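Local coordinates for protein putative D-tyrosyl-tRNA(Tyr) deacylase 2 (Leishmania major, PDB 1TC5) that probably hydrolyses D-tyrosyl-tRNA(Tyr) to free tRNA and D-tyrosine, working as a homodimer and a highly divergent member of the DTD family, at residues 15-20 and 71-76; 57-62 and 130-135; 96-101 and 172-177. One frame throughout, in Å; residues are numbered along the deposited sequence.

Interaction 1 of 3, residues 15-20 and 71-76; sequences LQAMDQ and FTHFSP
F71 lays one face of its ring over CA of A17, while the far end of the ring reaches L15. There CZ of F71 stands 3.7 Å from CB of L15, and O of L15 lies in the ring plane at the edge, 3.6 Å from the same CZ. The F71 CG is anti to the carbonyl carbon (chi1 -61°), which starts the ring on its way from the loop to the strand. A small residue suits position 17, because the ring can then settle close to the backbone: CE1 of F71 comes within 3.7 Å of N of A17. A flat, wholly apolar phenyl group fits this buried place, and it also meets the ring of H190 with the planes roughly perpendicular.

H73 brings its imidazole edge up to the A17 methyl, but the modelled approach is too short, so its fine detail is doubtful. Its NE2 stays near O of M18 at 3.5 Å with a poor angle for bonding. Q16 points away from the loop and hydrogen-bonds Y41 of the second subunit.

The loop 71-76 thus packs across the end of strand 10-18, an inner strand of the mixed sheet, between 37-45 and 190-193. Just beyond, D19 and Q20 both face E183, a classic beta bulge at the step from strand 10-18 to strand 20-24 of the three-stranded antiparallel sheet.

Interaction 2 of 3, residues 57-62 and 130-135; sequences ALRHAV and CHFVRV
F132 is the centre of this alpha/alpha packing between helices 55-67 and 119-136, and it buries far more surface here than any other residue of the two segments. The axes of the two short segments pass 9.7 Å apart at a signed angle of -52°, the value expected of ridges-into-grooves packing between rows of residues four apart, such as L58 and V62 on the first helix.

The F132 CG, anti to the carbonyl carbon (chi1 -74°), leads the ring out toward the facing helix, where L58 and R59 receive it differently. L58 comes to the edge: its CB lies in the ring plane, 3.7 Å from CE2 of F132. R59 goes over a face instead. Its CG makes a CH-pi contact 3.9 Å from the ring centroid, and the rest of the extended chain runs on across the ring. Arginine suits this exposed edge of the contact because its methylenes can pack on an aromatic face while its charged end stays near solvent.

V62, second in buried area, packs at the root of the F132 side chain. Its CG2 touches CB of F132 at 3.8 Å and CG2 of V133 at 4.0 Å. A beta-branched residue is apt, since one methyl can reach both neighbours without a long flexible chain. F129 of the same helix as F132 also packs on V62 and L58, while L58 on I11 and V133 on V169 carry the packing down to the mixed sheet.

At the outer end the guanidinium of R59 is turned 34° from the F132 ring plane. CZ of F132 sits 3.7 Å above one guanidinium face, displaced toward its rim, and NH2 of R59 is 3.8 Å from CE1 of F132.

Interaction 3 of 3, residues 96-101 and 172-177; sequences IVPQAS and GTFGNR
P98 and F174 meet where the end of a strand passes a loop. CB of P98 approaches CD1 of F174 at 4.1 Å, and it does so obliquely, so the pair is a loose apolar touch. F174 starts off alongside the other segment and only its end turns in: CG is anti to the backbone N (chi1 -166°), beside the carbonyl carbon. The other end of the proline ring meets the main chain, with CD of P98 4.1 Å from CA of G172. With no side chain, G172 can take this place, since a CB there would lie too close to that CD.

The one hydrogen bond between the segments runs from N of G172 to O of I96, 2.9 Å long. It adds one more link to the parallel pairing of strands 93-98 and 169-171, where I96 already pairs with I170. P98 has no N-H to offer, which suits a place where the strand is about to end.

Beyond T173 the loop folds into a type II beta turn closed by N of N176 on O of T173. G175 takes the third position with a positive phi of 86°, easily adopted by glycine, and F174 is held out at the second. Q99 directs its OE1 to T189 of the second subunit, a link across the dimer interface, which in relatives of the DTD family is where the active site lies, so a similar place is probable here.

Helix 119-136 lies alongside all this: Y126 packs on I96, P98 and F174 and bonds O of G172 through its hydroxyl, while strand 37-45 flanks strand 93-98 on the side away from 169-171.

Interactions 1 and 3 both touch the mixed sheet, but on opposite sides of the chain's centre: one sets a loop on strand 10-18, the other links strand 93-98 to the loop after strand 169-171. Interaction 2 instead joins the two helices that pack on that sheet. It meets interaction 3, since CD1 of I96 packs against C130 and V133. Interactions 1 and 2 are mostly buried, with R59 reaching the surface, whereas interaction 3 is only partly buried. Chemistry follows place: aromatic and apolar packing carries interactions 1 and 2, while interaction 3, at a sheet margin, has a backbone hydrogen bond. The second subunit reaches interactions 1 and 3.

Interaction 1 of 3, residues 15-20 and 71-76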
# COMPACT_ATOMS: atom_id res chain seq x y z
N LEU A 15 3.18 -5.70 -1.71
CA LEU A 15 4.18 -5.38 -2.73
C LEU A 15 3.55 -4.48 -3.75
O LEU A 15 2.49 -4.82 -4.29
CB LEU A 15 4.67 -6.66 -3.43
CG LEU A 15 5.04 -7.85 -2.54
CD1 LEU A 15 5.21 -9.13 -3.39
CD2 LEU A 15 6.28 -7.56 -1.72
N GLN A 16 4.20 -3.34 -4.01
CA GLN A 16 3.70 -2.35 -4.98
C GLN A 16 4.79 -2.01 -5.99
O GLN A 16 5.99 -1.95 -5.64
CB GLN A 16 3.30 -1.04 -4.28
CG GLN A 16 2.15 -1.11 -3.31
CD GLN A 16 1.81 0.24 -2.69
OE1 GLN A 16 1.21 1.09 -3.35
NE2 GLN A 16 2.17 0.42 -1.41
N ALA A 17 4.36 -1.83 -7.24
CA ALA A 17 5.23 -1.34 -8.32
C ALA A 17 5.63 0.10 -8.04
O ALA A 17 4.78 1.01 -8.02
CB ALA A 17 4.51 -1.41 -9.66
N MET A 18 6.93 0.28 -7.79
CA MET A 18 7.52 1.58 -7.48
C MET A 18 8.17 2.19 -8.72
O MET A 18 8.88 1.49 -9.46
CB MET A 18 8.60 1.40 -6.39
CG MET A 18 9.30 2.71 -5.95
SD MET A 18 10.16 2.49 -4.39
CE MET A 18 11.39 1.22 -4.85
N ASP A 19 7.94 3.48 -8.93
CA ASP A 19 8.76 4.26 -9.86
C ASP A 19 9.80 5.08 -9.11
O ASP A 19 10.99 5.05 -9.45
CB ASP A 19 7.91 5.22 -10.69
CG ASP A 19 8.69 5.84 -11.82
OD1 ASP A 19 9.10 5.05 -12.69
OD2 ASP A 19 8.99 7.05 -11.90
N GLN A 20 9.34 5.82 -8.09
CA GLN A 20 10.21 6.57 -7.18
C GLN A 20 9.71 6.43 -5.73
O GLN A 20 8.51 6.39 -5.48
CB GLN A 20 10.22 8.08 -7.51
CG GLN A 20 10.69 8.48 -8.90
CD GLN A 20 12.19 8.42 -9.08
OE1 GLN A 20 12.91 9.39 -8.79
NE2 GLN A 20 12.67 7.28 -9.56
N PHE A 71 5.62 -8.36 -11.37
CA PHE A 71 5.42 -7.02 -11.93
C PHE A 71 5.81 -6.87 -13.41
O PHE A 71 6.73 -7.54 -13.90
CB PHE A 71 6.13 -5.95 -11.09
CG PHE A 71 5.61 -5.88 -9.66
CD1 PHE A 71 4.37 -5.35 -9.39
CD2 PHE A 71 6.35 -6.41 -8.61
CE1 PHE A 71 3.85 -5.35 -8.07
CE2 PHE A 71 5.87 -6.39 -7.31
CZ PHE A 71 4.61 -5.87 -7.04
N THR A 72 5.13 -5.95 -14.09
CA THR A 72 5.20 -5.74 -15.54
C THR A 72 5.86 -4.42 -15.92
O THR A 72 5.97 -4.09 -17.11
CB THR A 72 3.76 -5.76 -16.14
OG1 THR A 72 2.94 -4.80 -15.47
CG2 THR A 72 3.05 -7.12 -15.89
N HIS A 73 6.34 -3.67 -14.94
CA HIS A 73 6.84 -2.32 -15.17
C HIS A 73 8.38 -2.17 -15.20
O HIS A 73 8.90 -1.09 -15.41
CB HIS A 73 6.27 -1.45 -14.07
CG HIS A 73 7.02 -1.55 -12.77
ND1 HIS A 73 6.40 -1.79 -11.58
CD2 HIS A 73 8.33 -1.42 -12.48
CE1 HIS A 73 7.28 -1.76 -10.60
NE2 HIS A 73 8.46 -1.53 -11.12
N PHE A 74 9.10 -3.24 -14.94
CA PHE A 74 10.57 -3.16 -14.83
C PHE A 74 11.30 -2.78 -16.12
O PHE A 74 12.34 -2.09 -16.08
CB PHE A 74 11.18 -4.48 -14.33
CG PHE A 74 10.72 -4.92 -12.97
CD1 PHE A 74 10.22 -4.02 -12.03
CD2 PHE A 74 10.82 -6.26 -12.62
CE1 PHE A 74 9.84 -4.46 -10.81
CE2 PHE A 74 10.43 -6.69 -11.39
CZ PHE A 74 9.94 -5.80 -10.49
N SER A 75 10.76 -3.25 -17.24
CA SER A 75 11.43 -3.19 -18.53
C SER A 75 10.59 -2.50 -19.61
O SER A 75 10.08 -3.15 -20.55
CB SER A 75 11.72 -4.63 -18.98
OG SER A 75 12.40 -5.35 -17.97
N PRO A 76 10.47 -1.17 -19.53
CA PRO A 76 9.65 -0.41 -20.49
C PRO A 76 10.10 -0.58 -21.95
O PRO A 76 9.30 -0.41 -22.86
CB PRO A 76 9.78 1.05 -19.99
CG PRO A 76 10.96 1.08 -19.08
CD PRO A 76 11.12 -0.30 -18.53

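Interaction 2 of 3, residues 57-62 and 130-135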
# COMPACT_ATOMS: atom_id res chain seq x y z
N ALA A 57 13.54 -20.54 6.63
CA ALA A 57 12.22 -19.98 6.37
C ALA A 57 12.27 -18.49 5.94
O ALA A 57 11.50 -18.08 5.07
CB ALA A 57 11.32 -20.15 7.59
N LEU A 58 13.16 -17.70 6.54
CA LEU A 58 13.33 -16.31 6.10
C LEU A 58 13.86 -16.23 4.67
O LEU A 58 13.41 -15.41 3.89
CB LEU A 58 14.29 -15.54 7.02
CG LEU A 58 13.74 -14.72 8.18
CD1 LEU A 58 14.91 -13.99 8.83
CD2 LEU A 58 12.65 -13.74 7.79
N ARG A 59 14.84 -17.08 4.37
CA ARG A 59 15.46 -17.15 3.04
C ARG A 59 14.47 -17.64 1.98
O ARG A 59 14.54 -17.25 0.81
CB ARG A 59 16.66 -18.10 3.05
CG ARG A 59 17.96 -17.49 3.56
CD ARG A 59 19.22 -18.28 3.17
NE ARG A 59 20.38 -17.90 3.98
CZ ARG A 59 20.75 -18.48 5.12
NH1 ARG A 59 20.05 -19.50 5.63
NH2 ARG A 59 21.82 -18.05 5.77
N HIS A 60 13.58 -18.53 2.42
CA HIS A 60 12.48 -18.98 1.57
C HIS A 60 11.59 -17.81 1.22
O HIS A 60 11.15 -17.69 0.09
CB HIS A 60 11.62 -20.06 2.26
CG HIS A 60 10.35 -20.38 1.52
ND1 HIS A 60 9.12 -19.92 1.92
CD2 HIS A 60 10.14 -21.09 0.39
CE1 HIS A 60 8.20 -20.34 1.08
NE2 HIS A 60 8.79 -21.05 0.14
N ALA A 61 11.31 -16.97 2.20
CA ALA A 61 10.44 -15.83 1.95
C ALA A 61 11.08 -14.83 1.01
O ALA A 61 10.38 -14.18 0.22
CB ALA A 61 10.02 -15.16 3.24
N VAL A 62 12.40 -14.68 1.10
CA VAL A 62 13.13 -13.77 0.23
C VAL A 62 13.07 -14.34 -1.20
O VAL A 62 12.91 -13.60 -2.15
CB VAL A 62 14.60 -13.57 0.69
CG1 VAL A 62 15.42 -12.82 -0.37
CG2 VAL A 62 14.66 -12.81 1.99
N CYS A 130 16.15 -7.97 5.95
CA CYS A 130 16.77 -6.93 5.15
C CYS A 130 18.20 -7.33 4.75
O CYS A 130 18.62 -7.07 3.62
CB CYS A 130 16.77 -5.59 5.89
SG CYS A 130 15.11 -4.84 6.21
N HIS A 131 18.94 -7.95 5.68
CA HIS A 131 20.27 -8.49 5.38
C HIS A 131 20.24 -9.50 4.20
O HIS A 131 21.06 -9.43 3.28
CB HIS A 131 20.86 -9.14 6.64
CG HIS A 131 22.11 -9.93 6.38
ND1 HIS A 131 23.21 -9.39 5.74
CD2 HIS A 131 22.42 -11.23 6.64
CE1 HIS A 131 24.15 -10.32 5.63
NE2 HIS A 131 23.69 -11.44 6.16
N PHE A 132 19.31 -10.45 4.26
CA PHE A 132 19.19 -11.48 3.24
C PHE A 132 18.86 -10.87 1.88
O PHE A 132 19.31 -11.36 0.87
CB PHE A 132 18.13 -12.52 3.62
CG PHE A 132 18.55 -13.48 4.72
CD1 PHE A 132 19.90 -13.73 5.00
CD2 PHE A 132 17.58 -14.17 5.44
CE1 PHE A 132 20.26 -14.64 5.99
CE2 PHE A 132 17.94 -15.07 6.44
CZ PHE A 132 19.29 -15.31 6.71
N VAL A 133 18.05 -9.81 1.86
CA VAL A 133 17.68 -9.16 0.60
C VAL A 133 18.90 -8.44 0.03
O VAL A 133 19.22 -8.59 -1.14
CB VAL A 133 16.45 -8.19 0.78
CG1 VAL A 133 16.09 -7.42 -0.53
CG2 VAL A 133 15.23 -8.97 1.26
N ARG A 134 19.62 -7.70 0.88
CA ARG A 134 20.87 -7.05 0.48
C ARG A 134 21.83 -8.05 -0.17
O ARG A 134 22.43 -7.77 -1.22
CB ARG A 134 21.60 -6.42 1.68
CG ARG A 134 21.03 -5.11 2.22
CD ARG A 134 21.77 -4.63 3.49
NE ARG A 134 20.86 -4.20 4.53
CZ ARG A 134 20.98 -4.49 5.82
NH1 ARG A 134 21.97 -5.23 6.28
NH2 ARG A 134 20.07 -4.01 6.66
N VAL A 135 21.98 -9.21 0.46
CA VAL A 135 22.92 -10.24 0.00
C VAL A 135 22.46 -10.78 -1.36
O VAL A 135 23.26 -10.90 -2.28
CB VAL A 135 23.11 -11.34 1.07
CG1 VAL A 135 23.89 -12.53 0.53
CG2 VAL A 135 23.82 -10.76 2.29

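Interaction 3 of 3, residues 96-101 and 172-177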
# COMPACT_ATOMS: atom_id res chain seq x y z
N ILE A 96 12.04 -1.29 1.45
CA ILE A 96 11.40 -2.16 2.45
C ILE A 96 10.96 -1.26 3.58
O ILE A 96 11.77 -0.49 4.13
CB ILE A 96 12.41 -3.22 3.00
CG1 ILE A 96 12.97 -4.07 1.86
CG2 ILE A 96 11.74 -4.11 4.01
CD1 ILE A 96 14.21 -4.84 2.22
N VAL A 97 9.68 -1.35 3.92
CA VAL A 97 9.10 -0.61 5.02
C VAL A 97 8.46 -1.57 6.04
O VAL A 97 7.56 -2.35 5.68
CB VAL A 97 8.03 0.35 4.49
CG1 VAL A 97 7.59 1.31 5.56
CG2 VAL A 97 8.57 1.08 3.26
N PRO A 98 8.87 -1.49 7.30
CA PRO A 98 8.24 -2.30 8.33
C PRO A 98 6.83 -1.75 8.57
O PRO A 98 6.68 -0.55 8.80
CB PRO A 98 9.15 -2.12 9.56
CG PRO A 98 9.83 -0.80 9.36
CD PRO A 98 9.90 -0.59 7.87
N GLN A 99 5.83 -2.62 8.46
CA GLN A 99 4.44 -2.25 8.66
C GLN A 99 3.74 -3.37 9.41
O GLN A 99 2.97 -4.11 8.83
CB GLN A 99 3.77 -2.02 7.31
CG GLN A 99 4.26 -0.78 6.60
CD GLN A 99 3.64 0.48 7.19
OE1 GLN A 99 2.49 0.79 6.86
NE2 GLN A 99 4.38 1.17 8.07
N ALA A 100 4.00 -3.44 10.72
CA ALA A 100 3.52 -4.50 11.58
C ALA A 100 1.99 -4.48 11.67
O ALA A 100 1.37 -5.52 11.89
CB ALA A 100 4.14 -4.35 12.97
N SER A 101 1.42 -3.30 11.43
CA SER A 101 -0.03 -3.08 11.50
C SER A 101 -0.85 -3.87 10.47
O SER A 101 -2.07 -3.97 10.59
CB SER A 101 -0.31 -1.59 11.32
OG SER A 101 0.36 -1.06 10.19
N GLY A 172 13.56 0.88 5.94
CA GLY A 172 13.18 1.75 7.03
C GLY A 172 13.90 1.43 8.31
O GLY A 172 14.41 0.34 8.52
N THR A 173 13.99 2.44 9.17
CA THR A 173 14.54 2.28 10.51
C THR A 173 13.44 1.65 11.34
O THR A 173 12.34 2.23 11.45
CB THR A 173 14.92 3.68 11.04
OG1 THR A 173 15.91 4.26 10.17
CG2 THR A 173 15.61 3.61 12.42
N PHE A 174 13.70 0.45 11.86
CA PHE A 174 12.72 -0.26 12.65
C PHE A 174 12.29 0.56 13.86
O PHE A 174 13.13 1.11 14.58
CB PHE A 174 13.29 -1.58 13.16
CG PHE A 174 12.22 -2.51 13.69
CD1 PHE A 174 11.36 -3.16 12.81
CD2 PHE A 174 12.05 -2.70 15.05
CE1 PHE A 174 10.37 -4.01 13.28
CE2 PHE A 174 11.05 -3.54 15.53
CZ PHE A 174 10.21 -4.20 14.64
N GLY A 175 10.98 0.62 14.10
CA GLY A 175 10.42 1.31 15.26
C GLY A 175 10.21 2.79 15.00
O GLY A 175 9.63 3.46 15.83
N ASN A 176 10.70 3.32 13.86
CA ASN A 176 10.47 4.73 13.52
C ASN A 176 9.14 4.92 12.81
O ASN A 176 8.50 3.98 12.36
CB ASN A 176 11.63 5.32 12.66
CG ASN A 176 12.80 5.82 13.49
OD1 ASN A 176 12.95 5.45 14.65
ND2 ASN A 176 13.65 6.66 12.88
N ARG A 177 8.72 6.18 12.74
CA ARG A 177 7.58 6.60 11.92
C ARG A 177 8.03 6.62 10.46
O ARG A 177 9.02 7.26 10.14
CB ARG A 177 7.12 7.99 12.36
CG ARG A 177 5.97 8.59 11.55
CD ARG A 177 5.34 9.83 12.20
NE ARG A 177 6.31 10.92 12.34
CZ ARG A 177 6.80 11.66 11.33
NH1 ARG A 177 6.38 11.49 10.08
NH2 ARG A 177 7.69 12.60 11.58